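Long-range contacts in putative ABC transporter subunit, substrate-binding component (Rhodopseudomonas palustris, PDB 4EVQ), which binds 4-hydroxybenzoate, and probably related benzoate derivatives, as the substrate-binding component of an ABC transporter: residues V90-A95 against A114-I119; W159-G164 against Y211-G216; L22-G27 against D63-P68; S132-Q137 against V365-I370; P238-D243 against D287-Q292. One frame throughout, in Å; residues are numbered along the deposited sequence.

Contact 1. Residues V90-A95 against A114-I119; sequences VHSGVA and AGADII. With PHB (p-hydroxybenzoic acid), chain H.
Val-90 brings its carbonyl oxygen within 3.3 Å of Ala-114 CA, and the two residues are the point where the backbones come nearest. Its own side chain leaves this pairing. With CG1 anti to the backbone N (chi1 171°), that methyl packs against ring carbon C2 of the bound 4-hydroxybenzoate at 3.9 Å. His-91 is the N-cap of helix 92-105; its ND1 receives weak bonds from the backbone N atoms of Gly-93 and Val-94, while the ring stacks on Tyr-161. Ser-92 then serves the ligand carboxylate twice. Its backbone N donates to O1' (2.8 Å), and its OG donates to O2' over 2.6 Å. From the facing loop, Gly-115 N reaches the same O2' at 3.0 Å in a nearly straight bond (167°), and O2' is thereby gripped from both segments. This is the familiar use of a helix N-terminus as an anion site, here just past the C-terminal ends of parallel strands 85-88 and 109-111 in a periplasmic binding protein fold, and the helix end would probably help to stabilise the negative charge. Ser-92 OG also touches Ala-116 CB at 3.6 Å. One turn into the helix, Ala-95 points at the loop, and its CB presses on Ala-114 CB at 3.3 Å, tighter than usual for two methyl groups. The same CB meets Ile-119 CD1 at 3.9 Å, beyond which Ile-119 packs on Val-128 and Arg-130.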
# COMPACT_ATOMS: atom_id res chain seq x y z
N VAL A 90 4.39 0.02 6.89
CA VAL A 90 3.62 1.02 6.14
C VAL A 90 4.41 2.13 5.53
O VAL A 90 4.30 2.38 4.34
CB VAL A 90 2.51 1.61 7.06
CG1 VAL A 90 1.82 2.82 6.42
CG2 VAL A 90 1.47 0.52 7.38
N HIS A 91 5.23 2.80 6.32
CA HIS A 91 5.97 4.01 5.90
C HIS A 91 7.23 3.63 5.13
O HIS A 91 8.02 2.82 5.61
CB HIS A 91 6.28 4.80 7.18
CG HIS A 91 6.97 6.12 6.98
ND1 HIS A 91 8.29 6.24 6.59
CD2 HIS A 91 6.55 7.37 7.26
CE1 HIS A 91 8.63 7.51 6.60
NE2 HIS A 91 7.59 8.23 6.98
N SER A 92 7.39 4.18 3.94
CA SER A 92 8.49 3.80 3.07
C SER A 92 9.86 4.05 3.65
O SER A 92 10.78 3.30 3.35
CB SER A 92 8.41 4.54 1.74
OG SER A 92 7.50 3.96 0.84
N GLY A 93 10.03 5.11 4.43
CA GLY A 93 11.33 5.35 5.04
C GLY A 93 11.68 4.28 6.08
O GLY A 93 12.83 3.83 6.12
N VAL A 94 10.73 3.89 6.91
CA VAL A 94 10.98 2.78 7.84
C VAL A 94 11.25 1.51 7.07
O VAL A 94 12.18 0.76 7.38
CB VAL A 94 9.77 2.56 8.78
CG1 VAL A 94 9.97 1.39 9.75
CG2 VAL A 94 9.44 3.82 9.53
N ALA A 95 10.43 1.22 6.07
CA ALA A 95 10.56 -0.02 5.32
C ALA A 95 11.88 -0.17 4.62
O ALA A 95 12.43 -1.29 4.58
CB ALA A 95 9.43 -0.16 4.33
N ALA A 114 4.37 -0.51 2.36
CA ALA A 114 5.35 0.48 1.92
C ALA A 114 5.68 0.33 0.46
O ALA A 114 6.14 -0.73 0.02
CB ALA A 114 6.63 0.42 2.75
N GLY A 115 5.51 1.39 -0.29
CA GLY A 115 5.72 1.39 -1.73
C GLY A 115 7.10 1.69 -2.20
O GLY A 115 7.32 1.71 -3.43
N ALA A 116 8.04 1.88 -1.29
CA ALA A 116 9.37 2.37 -1.67
C ALA A 116 9.87 1.67 -2.91
O ALA A 116 10.00 0.43 -2.93
CB ALA A 116 10.34 2.17 -0.50
N ASP A 117 10.24 2.44 -3.91
CA ASP A 117 10.67 1.87 -5.20
C ASP A 117 11.85 0.96 -5.04
O ASP A 117 11.92 -0.09 -5.69
CB ASP A 117 11.00 3.00 -6.19
CG ASP A 117 9.78 3.76 -6.68
OD1 ASP A 117 8.67 3.21 -6.71
OD2 ASP A 117 9.98 4.92 -7.10
N ILE A 118 12.74 1.28 -4.12
CA ILE A 118 14.00 0.53 -4.03
C ILE A 118 13.79 -0.91 -3.57
O ILE A 118 14.62 -1.78 -3.88
CB ILE A 118 15.00 1.26 -3.12
CG1 ILE A 118 16.42 0.77 -3.36
CG2 ILE A 118 14.59 1.17 -1.66
CD1 ILE A 118 17.44 1.70 -2.73
N ILE A 119 12.72 -1.18 -2.85
CA ILE A 119 12.53 -2.51 -2.26
C ILE A 119 12.48 -3.62 -3.30
O ILE A 119 12.98 -4.74 -3.05
CB ILE A 119 11.28 -2.47 -1.34
CG1 ILE A 119 11.59 -1.62 -0.12
CG2 ILE A 119 10.85 -3.88 -0.92
CD1 ILE A 119 10.43 -1.41 0.81
C1' PHB H . 4.38 4.66 2.19
O1' PHB H . 5.03 5.38 2.98
O2' PHB H . 4.94 3.85 1.35
C1 PHB H . 2.90 4.68 2.16
C2 PHB H . 2.20 5.08 3.29
C3 PHB H . 0.81 5.12 3.27
C4 PHB H . 0.15 4.79 2.13
C5 PHB H . 0.83 4.36 1.00
C6 PHB H . 2.19 4.33 1.03
O4 PHB H . -1.19 4.82 2.08

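Contact 2. Residues W159-G164 against Y211-G216; sequences WKYAAG and YAFFSG. With PHB (p-hydroxybenzoic acid), chain H.
Trp-159 and Phe-214 come 7.0 Å apart at their CA atoms, at the C-terminal ends of adjacent parallel strands, and no hydrogen bond joins the two segments. Their side chains meet as a T-shaped (edge-to-face) pair, the planes 88° apart. Phe-214 turns its CD1-CE1 edge to one indole face, with CD1 over the centre and 3.6 Å from Trp-159 CD2. The indole is also held at its rim, where NE1 donates to Asp-192 O and CH2 touches Ser-215 O. An alanine in place of Trp-159 would probably deprive the Phe-214 edge of its aromatic face and leave Asp-192 O without this donor. Both segments turn here from parallel strands of a Rossmann-like sheet into ligand-binding loops, an arrangement familiar from periplasmic binding proteins. Phe-213 points toward helix 162-177, bringing CD2 within 3.8 Å of Gly-164 CA, while its edge faces 4-hydroxybenzoate, with CZ 3.7 Å from C4. Tyr-161 OH donates to carboxylate oxygen O1' over 2.6 Å, that oxygen lying near the plane of the Tyr-161 ring, at its edge. At the far end of the ligand, the phenolic O4 donates to Ser-215 OG (2.7 Å), whose position anti to the backbone N (chi1 -179°) lets it receive the bond.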
# COMPACT_ATOMS: atom_id res chain seq x y z
N TRP A 159 3.02 14.91 1.25
CA TRP A 159 3.96 15.01 2.35
C TRP A 159 5.40 14.86 1.86
O TRP A 159 5.68 14.11 0.91
CB TRP A 159 3.67 13.92 3.40
CG TRP A 159 2.55 14.24 4.34
CD1 TRP A 159 2.36 15.43 4.99
CD2 TRP A 159 1.51 13.37 4.78
NE1 TRP A 159 1.30 15.33 5.83
CE2 TRP A 159 0.75 14.07 5.74
CE3 TRP A 159 1.19 12.04 4.51
CZ2 TRP A 159 -0.34 13.51 6.40
CZ3 TRP A 159 0.14 11.48 5.16
CH2 TRP A 159 -0.64 12.21 6.08
N LYS A 160 6.30 15.57 2.54
CA LYS A 160 7.70 15.60 2.20
C LYS A 160 8.44 14.39 2.82
O LYS A 160 9.14 14.48 3.82
CB LYS A 160 8.33 16.91 2.62
CG LYS A 160 9.74 17.11 2.03
CD LYS A 160 10.33 18.49 2.21
CE LYS A 160 11.76 18.48 1.69
NZ LYS A 160 12.69 17.65 2.51
N TYR A 161 8.24 13.23 2.21
CA TYR A 161 9.02 12.06 2.54
C TYR A 161 9.00 11.16 1.30
O TYR A 161 8.29 11.43 0.35
CB TYR A 161 8.57 11.36 3.83
CG TYR A 161 7.41 10.39 3.70
CD1 TYR A 161 6.13 10.86 3.63
CD2 TYR A 161 7.59 9.00 3.73
CE1 TYR A 161 5.05 9.99 3.57
CE2 TYR A 161 6.53 8.15 3.67
CZ TYR A 161 5.26 8.63 3.59
OH TYR A 161 4.19 7.79 3.54
N ALA A 162 9.71 10.03 1.38
CA ALA A 162 9.96 9.20 0.20
C ALA A 162 8.72 8.81 -0.56
O ALA A 162 8.73 8.81 -1.77
CB ALA A 162 10.78 7.95 0.57
N ALA A 163 7.67 8.41 0.13
CA ALA A 163 6.53 7.90 -0.58
C ALA A 163 5.86 8.99 -1.38
O ALA A 163 5.44 8.77 -2.53
CB ALA A 163 5.54 7.20 0.32
N GLY A 164 5.70 10.16 -0.76
CA GLY A 164 5.10 11.27 -1.49
C GLY A 164 5.98 11.67 -2.66
O GLY A 164 5.49 11.87 -3.78
N TYR A 211 -3.36 16.63 -8.01
CA TYR A 211 -2.94 15.27 -7.66
C TYR A 211 -2.40 15.31 -6.24
O TYR A 211 -1.45 16.02 -5.97
CB TYR A 211 -1.84 14.81 -8.60
CG TYR A 211 -1.17 13.48 -8.29
CD1 TYR A 211 -1.73 12.30 -8.73
CD2 TYR A 211 0.03 13.41 -7.62
CE1 TYR A 211 -1.10 11.10 -8.49
CE2 TYR A 211 0.67 12.20 -7.36
CZ TYR A 211 0.11 11.07 -7.82
OH TYR A 211 0.75 9.84 -7.62
N ALA A 212 -3.01 14.52 -5.34
CA ALA A 212 -2.61 14.51 -3.94
C ALA A 212 -2.36 13.10 -3.44
O ALA A 212 -3.12 12.18 -3.72
CB ALA A 212 -3.69 15.17 -3.07
N PHE A 213 -1.30 12.99 -2.66
CA PHE A 213 -1.07 11.78 -1.88
C PHE A 213 -1.05 12.15 -0.40
O PHE A 213 -0.14 12.87 0.07
CB PHE A 213 0.19 10.98 -2.23
CG PHE A 213 0.54 9.95 -1.14
CD1 PHE A 213 -0.30 8.91 -0.88
CD2 PHE A 213 1.66 10.11 -0.32
CE1 PHE A 213 -0.06 8.02 0.16
CE2 PHE A 213 1.89 9.21 0.75
CZ PHE A 213 1.02 8.18 0.97
N PHE A 214 -2.07 11.66 0.29
CA PHE A 214 -2.12 11.63 1.77
C PHE A 214 -2.83 10.31 2.08
O PHE A 214 -3.42 9.67 1.20
CB PHE A 214 -2.93 12.80 2.34
CG PHE A 214 -2.30 14.12 2.08
CD1 PHE A 214 -1.20 14.53 2.78
CD2 PHE A 214 -2.77 14.94 1.07
CE1 PHE A 214 -0.54 15.68 2.49
CE2 PHE A 214 -2.13 16.08 0.76
CZ PHE A 214 -1.02 16.49 1.46
N SER A 215 -2.76 9.86 3.33
CA SER A 215 -3.41 8.63 3.72
C SER A 215 -3.69 8.68 5.22
O SER A 215 -2.98 9.36 5.94
CB SER A 215 -2.46 7.47 3.33
OG SER A 215 -2.97 6.22 3.63
N GLY A 216 -4.74 8.03 5.67
CA GLY A 216 -5.11 8.03 7.07
C GLY A 216 -5.91 9.26 7.42
O GLY A 216 -6.56 9.88 6.57
C1' PHB H . 4.38 4.66 2.19
O1' PHB H . 5.03 5.38 2.98
O2' PHB H . 4.94 3.85 1.35
C1 PHB H . 2.90 4.68 2.16
C2 PHB H . 2.20 5.08 3.29
C3 PHB H . 0.81 5.12 3.27
C4 PHB H . 0.15 4.79 2.13
C5 PHB H . 0.83 4.36 1.00
C6 PHB H . 2.19 4.33 1.03
O4 PHB H . -1.19 4.82 2.08

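Contact 3. Residues L22-G27 against D63-P68; sequences LLPYSG and DESAPP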
# COMPACT_ATOMS: atom_id res chain seq x y z
N LEU A 22 6.17 -5.60 12.12
CA LEU A 22 6.64 -4.24 12.34
C LEU A 22 5.71 -3.31 11.60
O LEU A 22 5.71 -3.27 10.36
CB LEU A 22 8.07 -4.09 11.81
CG LEU A 22 8.75 -2.73 12.02
CD1 LEU A 22 9.00 -2.48 13.51
CD2 LEU A 22 10.06 -2.56 11.21
N LEU A 23 4.88 -2.60 12.34
CA LEU A 23 3.81 -1.80 11.75
C LEU A 23 3.57 -0.61 12.61
O LEU A 23 3.94 -0.62 13.80
CB LEU A 23 2.51 -2.62 11.61
CG LEU A 23 2.52 -3.73 10.55
CD1 LEU A 23 1.29 -4.59 10.74
CD2 LEU A 23 2.54 -3.09 9.18
N PRO A 24 2.91 0.42 12.06
CA PRO A 24 2.52 1.56 12.89
C PRO A 24 1.29 1.25 13.72
O PRO A 24 0.19 1.19 13.19
CB PRO A 24 2.27 2.66 11.88
CG PRO A 24 1.85 1.94 10.63
CD PRO A 24 2.62 0.64 10.63
N TYR A 25 1.48 1.06 15.03
CA TYR A 25 0.35 0.85 15.94
C TYR A 25 0.03 2.14 16.70
O TYR A 25 -0.79 2.14 17.60
CB TYR A 25 0.65 -0.29 16.91
CG TYR A 25 0.68 -1.64 16.20
CD1 TYR A 25 -0.50 -2.20 15.70
CD2 TYR A 25 1.87 -2.37 16.00
CE1 TYR A 25 -0.50 -3.41 15.02
CE2 TYR A 25 1.83 -3.60 15.33
CZ TYR A 25 0.63 -4.09 14.85
OH TYR A 25 0.60 -5.29 14.19
N SER A 26 0.78 3.19 16.41
CA SER A 26 0.53 4.51 16.95
C SER A 26 0.81 5.51 15.85
O SER A 26 1.42 5.20 14.84
CB SER A 26 1.43 4.80 18.17
OG SER A 26 2.78 4.82 17.79
N GLY A 27 0.39 6.75 16.09
CA GLY A 27 0.66 7.85 15.20
C GLY A 27 -0.23 7.89 13.98
O GLY A 27 -1.31 7.25 13.88
N ASP A 63 6.36 0.59 15.00
CA ASP A 63 7.45 1.34 14.38
C ASP A 63 7.28 2.85 14.45
O ASP A 63 8.19 3.59 14.12
CB ASP A 63 7.68 0.90 12.92
CG ASP A 63 6.63 1.47 11.93
OD1 ASP A 63 5.69 2.14 12.28
OD2 ASP A 63 6.79 1.25 10.73
N GLU A 64 6.12 3.30 14.92
CA GLU A 64 5.80 4.73 15.09
C GLU A 64 5.94 5.56 13.81
O GLU A 64 6.06 6.78 13.86
CB GLU A 64 6.67 5.35 16.24
CG GLU A 64 6.56 4.58 17.55
CD GLU A 64 7.53 5.02 18.67
OE1 GLU A 64 8.36 5.93 18.48
OE2 GLU A 64 7.40 4.49 19.80
N SER A 65 5.99 4.89 12.66
CA SER A 65 6.35 5.53 11.40
C SER A 65 7.57 6.43 11.53
O SER A 65 7.63 7.50 10.90
CB SER A 65 5.18 6.23 10.75
OG SER A 65 4.14 5.30 10.53
N ALA A 66 8.59 5.95 12.27
CA ALA A 66 9.77 6.77 12.61
C ALA A 66 11.04 6.14 12.08
O ALA A 66 11.62 5.21 12.69
CB ALA A 66 9.88 6.90 14.10
N PRO A 67 11.50 6.62 10.92
CA PRO A 67 12.70 5.99 10.35
C PRO A 67 13.93 5.92 11.29
O PRO A 67 14.66 4.94 11.21
CB PRO A 67 12.95 6.80 9.07
CG PRO A 67 11.58 7.27 8.68
CD PRO A 67 10.85 7.55 9.98
N PRO A 68 14.11 6.88 12.20
CA PRO A 68 15.27 6.79 13.09
C PRO A 68 15.26 5.57 14.01
O PRO A 68 16.34 5.23 14.53
CB PRO A 68 15.17 8.09 13.90
CG PRO A 68 14.51 9.02 12.98
CD PRO A 68 13.43 8.18 12.34
O HOH W 1 2.33 6.24 12.42
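The carboxylate of Asp-63 lies between the backbone of one segment and the turn of its own. On one side of its plane sits the Leu-23 to Pro-24 peptide; Asp-63 CG, set between the backbone N and the carbonyl carbon (chi1 77°), comes 3.8 Å from Leu-23 C. From the other side Ser-65 N donates to OD1 over 2.8 Å, steeply above the plane (60° out of it), which makes an Asx turn. The second oxygen, OD2, is taken by Thr-89 OG1. Pro-24 and Asp-63 lie side by side and point the same way; the proline N has no hydrogen to give OD1, so this is close packing. Pro-24 CB also meets Ser-65 OG at 3.5 Å. The side chain of Leu-22 crosses that of Asp-63 at about a right angle, its CD1 3.7 Å from Asp-63 CB. A backbone bond ties the segments directly: Asp-63 N donates to Leu-23 O at 3.0 Å. Farther out, one water donates to Ser-26 O and accepts from Ser-65 OG, bridging the two segments, whereas Ser-26 OG itself bonds Asp-62 and touches Glu-64 CG at 3.8 Å. Glu-64 sends its acid to Lys-69. The contact joins the C-terminal ends of neighbouring parallel strands 17-23 and 54-62, where the chain leaves the sheet for helices 30-46 and 67-80, an arrangement characteristic of the Rossmann-like beta-alpha lobe of periplasmic binding proteins.

Contact 4. Residues S132-Q137 against V365-I370; sequences SFANGQ and VADEAI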
# COMPACT_ATOMS: atom_id res chain seq x y z
N SER A 132 1.87 -5.34 -1.83
CA SER A 132 1.16 -4.08 -2.03
C SER A 132 1.32 -3.54 -3.46
O SER A 132 0.54 -3.92 -4.29
CB SER A 132 1.57 -3.12 -0.94
OG SER A 132 2.95 -2.86 -0.98
N PHE A 133 2.33 -2.71 -3.70
CA PHE A 133 2.51 -1.92 -4.92
C PHE A 133 3.86 -1.24 -4.81
O PHE A 133 4.45 -1.19 -3.72
CB PHE A 133 1.39 -0.87 -5.09
CG PHE A 133 1.41 0.11 -3.98
CD1 PHE A 133 0.84 -0.22 -2.77
CD2 PHE A 133 2.15 1.28 -4.07
CE1 PHE A 133 1.02 0.59 -1.68
CE2 PHE A 133 2.27 2.11 -2.96
CZ PHE A 133 1.73 1.73 -1.78
N ALA A 134 4.31 -0.65 -5.92
CA ALA A 134 5.42 0.27 -5.93
C ALA A 134 4.94 1.69 -6.18
O ALA A 134 4.09 1.93 -7.07
CB ALA A 134 6.41 -0.15 -7.01
N ASN A 135 5.53 2.63 -5.46
CA ASN A 135 5.13 4.03 -5.51
C ASN A 135 5.15 4.60 -6.91
O ASN A 135 4.22 5.25 -7.33
CB ASN A 135 6.09 4.84 -4.64
CG ASN A 135 5.88 4.65 -3.14
OD1 ASN A 135 4.78 4.34 -2.68
ND2 ASN A 135 6.93 4.86 -2.39
N GLY A 136 6.24 4.39 -7.64
CA GLY A 136 6.33 5.04 -8.94
C GLY A 136 5.33 4.44 -9.90
O GLY A 136 4.73 5.16 -10.72
N GLN A 137 5.11 3.14 -9.80
CA GLN A 137 4.15 2.52 -10.70
C GLN A 137 2.71 2.99 -10.51
O GLN A 137 1.99 3.29 -11.47
CB GLN A 137 4.24 1.00 -10.62
CG GLN A 137 3.44 0.29 -11.72
CD GLN A 137 3.69 -1.19 -11.83
OE1 GLN A 137 4.09 -1.84 -10.90
NE2 GLN A 137 3.37 -1.74 -13.00
N VAL A 365 0.81 -5.30 -15.32
CA VAL A 365 2.14 -5.30 -15.92
C VAL A 365 3.21 -5.22 -14.82
O VAL A 365 2.99 -4.69 -13.74
CB VAL A 365 2.38 -4.23 -16.99
CG1 VAL A 365 1.25 -4.18 -17.97
CG2 VAL A 365 2.56 -2.93 -16.41
N ALA A 366 4.38 -5.78 -15.13
CA ALA A 366 5.47 -5.80 -14.17
C ALA A 366 6.20 -4.47 -14.09
O ALA A 366 6.55 -3.91 -15.12
CB ALA A 366 6.43 -6.91 -14.57
N ASP A 367 6.42 -3.97 -12.87
CA ASP A 367 7.27 -2.80 -12.63
C ASP A 367 8.61 -3.10 -13.23
O ASP A 367 9.12 -4.24 -13.09
CB ASP A 367 7.44 -2.54 -11.13
CG ASP A 367 8.40 -1.39 -10.82
OD1 ASP A 367 8.00 -0.21 -10.99
OD2 ASP A 367 9.55 -1.66 -10.37
N GLU A 368 9.17 -2.05 -13.83
CA GLU A 368 10.38 -2.15 -14.62
C GLU A 368 11.57 -2.70 -13.90
O GLU A 368 12.41 -3.28 -14.54
CB GLU A 368 10.77 -0.77 -15.20
CG GLU A 368 12.10 -0.80 -15.97
CD GLU A 368 12.30 0.46 -16.79
OE1 GLU A 368 13.21 0.46 -17.66
OE2 GLU A 368 11.55 1.45 -16.60
N ALA A 369 11.67 -2.48 -12.59
CA ALA A 369 12.62 -3.21 -11.72
C ALA A 369 14.08 -2.97 -12.09
O ALA A 369 14.94 -3.85 -11.93
CB ALA A 369 12.33 -4.70 -11.71
N ILE A 370 14.36 -1.78 -12.60
CA ILE A 370 15.73 -1.42 -12.94
C ILE A 370 16.58 -1.37 -11.67
O ILE A 370 16.23 -0.68 -10.68
CB ILE A 370 15.75 -0.07 -13.67
CG1 ILE A 370 17.18 0.51 -13.75
CG2 ILE A 370 14.80 0.93 -13.01
CD1 ILE A 370 18.12 -0.25 -14.68
O HOH W 2 4.85 -4.50 -10.55
O HOH W 3 7.87 2.02 -9.36
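Gln-137 reaches from the first turn of helix 135-148 to Val-365, and the direct bond between the segments is made by its amide. NE2 donates to Val-365 O over 3.1 Å with a fairly straight approach (160°). The acceptor lies close to the plane of the glutamine amide, whereas the donor stands above the carbonyl plane of Val-365. The extended chain, with CG anti to the backbone N (chi1 -170°), carries the amide out to this loop. Water supplies a second set of links. One molecule donates to Gln-137 OE1 at 2.8 Å and accepts from Asp-367 N at 2.9 Å, so both ends of the amide are engaged with 365-370. Another lies between Gln-137 N and Asp-367 OD1, but its bond from the backbone N is weak. Van der Waals contacts are few: OE1 rests 3.4 Å from Asp-367 CB, and NE2 meets Val-365 CG2 at 3.7 Å. The charge of Asp-367 is answered elsewhere, since OD1 forms a salt bridge with Arg-121. Its OD2 accepts from Ala-369 N over 3.2 Å, an Asx turn within the tail. At the surface, this tail follows strand 354-362, the outermost strand of the seven-stranded sheet, and passes the N-terminus of helix 135-148. That helix itself follows strand 128-130, the edge of the six-stranded sheet. Just beyond, the disulfide of Cys-372 with Cys-124 fastens the tail to the chain ahead of that edge strand.

Contact 5. Residues P238-D243 against D287-Q292; sequences PGFLTD and DVFAVQ. With PHB (p-hydroxybenzoic acid), chain H.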
# COMPACT_ATOMS: atom_id res chain seq x y z
N PRO A 238 -3.57 8.74 -6.04
CA PRO A 238 -3.59 7.29 -5.79
C PRO A 238 -4.65 6.98 -4.75
O PRO A 238 -4.99 7.81 -3.94
CB PRO A 238 -2.18 7.02 -5.26
CG PRO A 238 -1.83 8.32 -4.50
CD PRO A 238 -2.46 9.42 -5.37
N GLY A 239 -5.20 5.78 -4.75
CA GLY A 239 -6.34 5.48 -3.93
C GLY A 239 -6.18 5.49 -2.44
O GLY A 239 -7.18 5.46 -1.73
N PHE A 240 -4.94 5.57 -1.98
CA PHE A 240 -4.68 5.79 -0.57
C PHE A 240 -5.34 7.07 -0.07
O PHE A 240 -5.59 7.21 1.13
CB PHE A 240 -3.18 5.82 -0.28
CG PHE A 240 -2.42 4.78 -1.03
CD1 PHE A 240 -2.64 3.45 -0.75
CD2 PHE A 240 -1.57 5.13 -2.06
CE1 PHE A 240 -1.99 2.48 -1.49
CE2 PHE A 240 -0.94 4.13 -2.82
CZ PHE A 240 -1.16 2.83 -2.54
N LEU A 241 -5.57 8.02 -0.97
CA LEU A 241 -6.16 9.32 -0.61
C LEU A 241 -7.56 9.13 -0.05
O LEU A 241 -7.97 9.92 0.77
CB LEU A 241 -6.20 10.18 -1.87
CG LEU A 241 -6.78 11.57 -1.71
CD1 LEU A 241 -5.96 12.41 -0.75
CD2 LEU A 241 -6.90 12.26 -3.08
N THR A 242 -8.30 8.11 -0.50
CA THR A 242 -9.66 7.90 -0.04
C THR A 242 -9.90 6.63 0.76
O THR A 242 -10.89 6.53 1.49
CB THR A 242 -10.66 7.97 -1.22
OG1 THR A 242 -10.36 6.94 -2.19
CG2 THR A 242 -10.58 9.30 -1.92
N ASP A 243 -9.01 5.63 0.62
CA ASP A 243 -9.30 4.37 1.28
C ASP A 243 -9.29 4.47 2.81
O ASP A 243 -8.36 4.98 3.40
CB ASP A 243 -8.34 3.27 0.82
CG ASP A 243 -8.95 2.37 -0.25
OD1 ASP A 243 -9.51 2.91 -1.23
OD2 ASP A 243 -8.86 1.11 -0.12
N ASP A 287 -10.44 -2.17 3.55
CA ASP A 287 -9.83 -1.34 2.52
C ASP A 287 -8.59 -2.01 1.97
O ASP A 287 -8.29 -3.18 2.28
CB ASP A 287 -9.58 0.08 3.03
CG ASP A 287 -8.62 0.12 4.17
OD1 ASP A 287 -7.92 -0.85 4.44
OD2 ASP A 287 -8.55 1.17 4.86
N VAL A 288 -7.87 -1.29 1.13
CA VAL A 288 -6.71 -1.88 0.43
C VAL A 288 -5.68 -2.38 1.41
O VAL A 288 -4.98 -3.36 1.12
CB VAL A 288 -6.10 -0.86 -0.58
CG1 VAL A 288 -5.43 0.32 0.11
CG2 VAL A 288 -5.14 -1.57 -1.57
N PHE A 289 -5.51 -1.73 2.56
CA PHE A 289 -4.52 -2.13 3.54
C PHE A 289 -4.88 -3.46 4.12
O PHE A 289 -4.01 -4.36 4.28
CB PHE A 289 -4.38 -1.02 4.59
CG PHE A 289 -4.18 0.33 3.96
CD1 PHE A 289 -3.00 0.65 3.35
CD2 PHE A 289 -5.17 1.30 4.02
CE1 PHE A 289 -2.82 1.87 2.71
CE2 PHE A 289 -5.01 2.52 3.45
CZ PHE A 289 -3.85 2.82 2.78
N ALA A 290 -6.16 -3.67 4.44
CA ALA A 290 -6.61 -4.98 4.88
C ALA A 290 -6.40 -6.06 3.84
O ALA A 290 -5.98 -7.18 4.18
CB ALA A 290 -8.06 -4.92 5.28
N VAL A 291 -6.64 -5.76 2.56
CA VAL A 291 -6.40 -6.72 1.51
C VAL A 291 -4.94 -7.09 1.46
O VAL A 291 -4.59 -8.28 1.27
CB VAL A 291 -6.81 -6.13 0.16
CG1 VAL A 291 -6.40 -7.02 -1.01
CG2 VAL A 291 -8.32 -5.90 0.09
N GLN A 292 -4.05 -6.12 1.56
CA GLN A 292 -2.63 -6.35 1.50
C GLN A 292 -2.15 -7.23 2.66
O GLN A 292 -1.26 -8.07 2.47
CB GLN A 292 -1.85 -5.03 1.44
CG GLN A 292 -2.09 -4.30 0.12
CD GLN A 292 -1.65 -2.84 0.09
OE1 GLN A 292 -1.69 -2.22 -0.95
NE2 GLN A 292 -1.22 -2.30 1.22
C1' PHB H . 4.38 4.66 2.19
O1' PHB H . 5.03 5.38 2.98
O2' PHB H . 4.94 3.85 1.35
C1 PHB H . 2.90 4.68 2.16
C2 PHB H . 2.20 5.08 3.29
C3 PHB H . 0.81 5.12 3.27
C4 PHB H . 0.15 4.79 2.13
C5 PHB H . 0.83 4.36 1.00
C6 PHB H . 2.19 4.33 1.03
O4 PHB H . -1.19 4.82 2.08
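Asp-243 and Val-288 supply the polar part of this contact. Val-288 N donates to Asp-243 OD2 over 2.9 Å (153°), approaching nearly along the C-O axis of the oxygen. The other oxygen, OD1, forms a salt bridge with Arg-348, so the two ends of the carboxylate are engaged by different parts of the chain. An alanine in place of Asp-243 would probably leave Arg-348 without its carboxylate mate and the Val-288 N-H without this acceptor. Asp-287 is the N-cap of helix 288-306, its OD1 taking weak bonds from the backbone N atoms of Phe-289 and Ala-290. Among the van der Waals contacts, Asp-243 OD2 lies 3.4 Å from Asp-287 CB. The apolar contacts centre on two phenylalanines whose side chains cross obliquely. Phe-240 CD1 meets Phe-289 CZ at 3.8 Å, near the plane of the Phe-240 ring. Val-288 CG1, between the backbone N and the carbonyl carbon (chi1 68°), sits over the centre of the Phe-289 ring. Both rings also reach 4-hydroxybenzoate. Its C5 lies over the centre of one Phe-240 face, 3.8 Å above the plane, and its O4 is 3.2 Å from Phe-240 CB. Phe-289 presents an edge to that oxygen, with CZ 3.4 Å from O4. The chemistry thus separates into an aromatic wall around the phenol end of the ligand and, behind it, the carboxylate of Asp-243 at the start of helix 288-306. Asp-287 OD2 lies 5.0 Å from Asp-243 OD2, and the helix end and Arg-348 would probably offset the repulsion between these like charges.

Along the chain the order is contact 3, contact 1, then contact 4, whose loop encloses contacts 2 and 5. Contacts 1 and 3, with centres about 12 Å apart, belong to the lobe built on the six-stranded sheet. Contact 2 and the 238-243 half of contact 5 belong to the seven-stranded one, their centres about 13 Å apart, while 287-292 begins helix 288-306, which packs on helix 30-46. Contacts 1, 2 and 5 reach the same 4-hydroxybenzoate, which therefore lies between the lobes, as in closed periplasmic binding proteins. Contact 4, about 24 Å from contact 3 between centres, stands outside the pocket except for Phe-133, which touches the ligand; there the C-terminal tail meets helix 135-148.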